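Local coordinates for protein glutamine synthetase (Streptomyces coelicolor, PDB 4BAX) that belongs to the glutamine synthetase family, pairing a beta-grasp domain with a larger catalytic domain, and assembles into a ten-chain oligomer, at residues P109-E114 with A231-S236. Numbering follows the deposited sequence.
Sequences PVFGIE and AHTNFS
In the mixed sheet of the glutamine synthetase catalytic domain, segment 110-114 of strand 110-121 and strand 231-236 pair antiparallel, their segment axes at 162°. Backbone hydrogen bonds join them at Val110 with Ser236 and at Gly112 with Asn234, where the N-H of Asn234 points almost straight at Gly112 O (N to O 2.6 Å). Phe111, Ile113, Thr233 and Phe235 share one face of the sheet, which helices 190-210 and 323-341 cover. Phe111 sits in a non-hydrogen-bonded pair with Phe235. Its CB lies 3.8 Å from Asn234 O, and chi1 of -71° sets CG anti to the carbonyl carbon. From there CD2 meets Thr233 CG2 (3.6 Å), a methyl at the ring edge near its plane. Farther out, CE2 and CZ both approach Phe235 CD1, CZ at 3.5 Å. The two side chains run side by side and point the same way, with their ring planes 35° apart, while Pro109 CB reaches the Phe235 ring edge at CE1. On the other face, the extended Glu114 side chain crosses His232 obliquely and brings OE1 to 3.6 Å from His232 CB. Beyond the hydrogen bond from Glu114 N to His232 O, a water donates to Glu114 O and accepts from His232 N (3.0 Å), bridging the two backbones.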
loop_
_atom_site.group_PDB
_atom_site.type_symbol
_atom_site.label_atom_id
_atom_site.label_comp_id
_atom_site.label_asym_id
_atom_site.label_seq_id
_atom_site.Cartn_x
_atom_site.Cartn_y
_atom_site.Cartn_z
ATOM N N PRO A 109 1.554 -41.435 42.356
ATOM C CA PRO A 109 0.862 -40.239 41.872
ATOM C C PRO A 109 0.896 -40.157 40.345
ATOM O O PRO A 109 1.907 -40.499 39.728
ATOM C CB PRO A 109 1.665 -39.101 42.506
ATOM C CG PRO A 109 3.037 -39.677 42.708
ATOM C CD PRO A 109 2.809 -41.111 43.060
ATOM N N VAL A 110 -0.207 -39.698 39.758
ATOM C CA VAL A 110 -0.340 -39.561 38.313
ATOM C C VAL A 110 -0.937 -38.180 38.014
ATOM O O VAL A 110 -1.758 -37.659 38.779
ATOM C CB VAL A 110 -1.238 -40.675 37.751
ATOM C CG1 VAL A 110 -1.530 -40.462 36.284
ATOM C CG2 VAL A 110 -0.587 -42.037 37.974
ATOM N N PHE A 111 -0.500 -37.565 36.921
ATOM C CA PHE A 111 -0.954 -36.226 36.603
ATOM C C PHE A 111 -1.471 -36.094 35.187
ATOM O O PHE A 111 -0.966 -36.746 34.265
ATOM C CB PHE A 111 0.176 -35.225 36.799
ATOM C CG PHE A 111 0.533 -34.995 38.237
ATOM C CD1 PHE A 111 1.485 -35.784 38.861
ATOM C CD2 PHE A 111 -0.103 -34.008 38.976
ATOM C CE1 PHE A 111 1.810 -35.583 40.197
ATOM C CE2 PHE A 111 0.221 -33.802 40.315
ATOM C CZ PHE A 111 1.179 -34.592 40.925
ATOM N N GLY A 112 -2.474 -35.233 35.033
ATOM C CA GLY A 112 -2.885 -34.751 33.734
ATOM C C GLY A 112 -2.875 -33.232 33.761
ATOM O O GLY A 112 -3.385 -32.608 34.704
ATOM N N ILE A 113 -2.297 -32.626 32.727
ATOM C CA ILE A 113 -2.282 -31.165 32.627
ATOM C C ILE A 113 -2.971 -30.633 31.359
ATOM O O ILE A 113 -2.679 -31.061 30.230
ATOM C CB ILE A 113 -0.834 -30.589 32.800
ATOM C CG1 ILE A 113 -0.224 -31.138 34.109
ATOM C CG2 ILE A 113 -0.839 -29.062 32.824
ATOM C CD1 ILE A 113 1.224 -30.825 34.301
ATOM N N GLU A 114 -3.914 -29.713 31.567
ATOM C CA GLU A 114 -4.634 -29.107 30.460
ATOM C C GLU A 114 -3.977 -27.743 30.210
ATOM O O GLU A 114 -4.193 -26.767 30.937
ATOM C CB GLU A 114 -6.102 -28.952 30.835
ATOM C CG GLU A 114 -6.726 -30.272 31.357
ATOM C CD GLU A 114 -8.193 -30.132 31.771
ATOM O OE1 GLU A 114 -8.668 -28.980 31.947
ATOM O OE2 GLU A 114 -8.878 -31.175 31.910
ATOM N N ALA A 231 -3.410 -23.704 33.488
ATOM C CA ALA A 231 -2.889 -25.072 33.353
ATOM C C ALA A 231 -3.515 -25.963 34.428
ATOM O O ALA A 231 -2.882 -26.220 35.464
ATOM C CB ALA A 231 -1.346 -25.102 33.455
ATOM N N HIS A 232 -4.783 -26.343 34.233
ATOM C CA HIS A 232 -5.504 -27.170 35.202
ATOM C C HIS A 232 -4.776 -28.491 35.351
ATOM O O HIS A 232 -4.392 -29.115 34.349
ATOM C CB HIS A 232 -6.942 -27.430 34.760
ATOM C CG HIS A 232 -7.832 -26.229 34.854
ATOM N ND1 HIS A 232 -7.371 -24.995 35.268
ATOM C CD2 HIS A 232 -9.159 -26.079 34.626
ATOM C CE1 HIS A 232 -8.373 -24.132 35.271
ATOM N NE2 HIS A 232 -9.469 -24.766 34.889
ATOM N N THR A 233 -4.602 -28.922 36.596
ATOM C CA THR A 233 -3.846 -30.131 36.881
ATOM C C THR A 233 -4.730 -31.200 37.532
ATOM O O THR A 233 -5.390 -30.967 38.550
ATOM C CB THR A 233 -2.626 -29.823 37.751
ATOM O OG1 THR A 233 -1.869 -28.770 37.136
ATOM C CG2 THR A 233 -1.758 -31.060 37.890
ATOM N N ASN A 234 -4.741 -32.363 36.894
ATOM C CA ASN A 234 -5.491 -33.516 37.353
ATOM C C ASN A 234 -4.557 -34.443 38.104
ATOM O O ASN A 234 -3.470 -34.784 37.621
ATOM C CB ASN A 234 -6.115 -34.253 36.166
ATOM C CG ASN A 234 -7.024 -33.357 35.338
ATOM O OD1 ASN A 234 -7.989 -32.769 35.848
ATOM N ND2 ASN A 234 -6.695 -33.218 34.055
ATOM N N PHE A 235 -4.995 -34.847 39.288
ATOM C CA PHE A 235 -4.137 -35.602 40.178
ATOM C C PHE A 235 -4.837 -36.733 40.913
ATOM O O PHE A 235 -5.961 -36.558 41.399
ATOM C CB PHE A 235 -3.494 -34.654 41.177
ATOM C CG PHE A 235 -2.909 -35.342 42.353
ATOM C CD1 PHE A 235 -1.712 -36.018 42.251
ATOM C CD2 PHE A 235 -3.577 -35.333 43.573
ATOM C CE1 PHE A 235 -1.169 -36.651 43.349
ATOM C CE2 PHE A 235 -3.041 -35.973 44.678
ATOM C CZ PHE A 235 -1.834 -36.632 44.567
ATOM N N SER A 236 -4.151 -37.869 41.022
ATOM C CA SER A 236 -4.651 -39.005 41.793
ATOM C C SER A 236 -3.495 -39.872 42.275
ATOM O O SER A 236 -2.391 -39.848 41.726
ATOM C CB SER A 236 -5.659 -39.859 40.987
ATOM O OG SER A 236 -5.026 -40.700 40.015
HETATM O O HOH W 1 -6.140 -25.030 31.896
#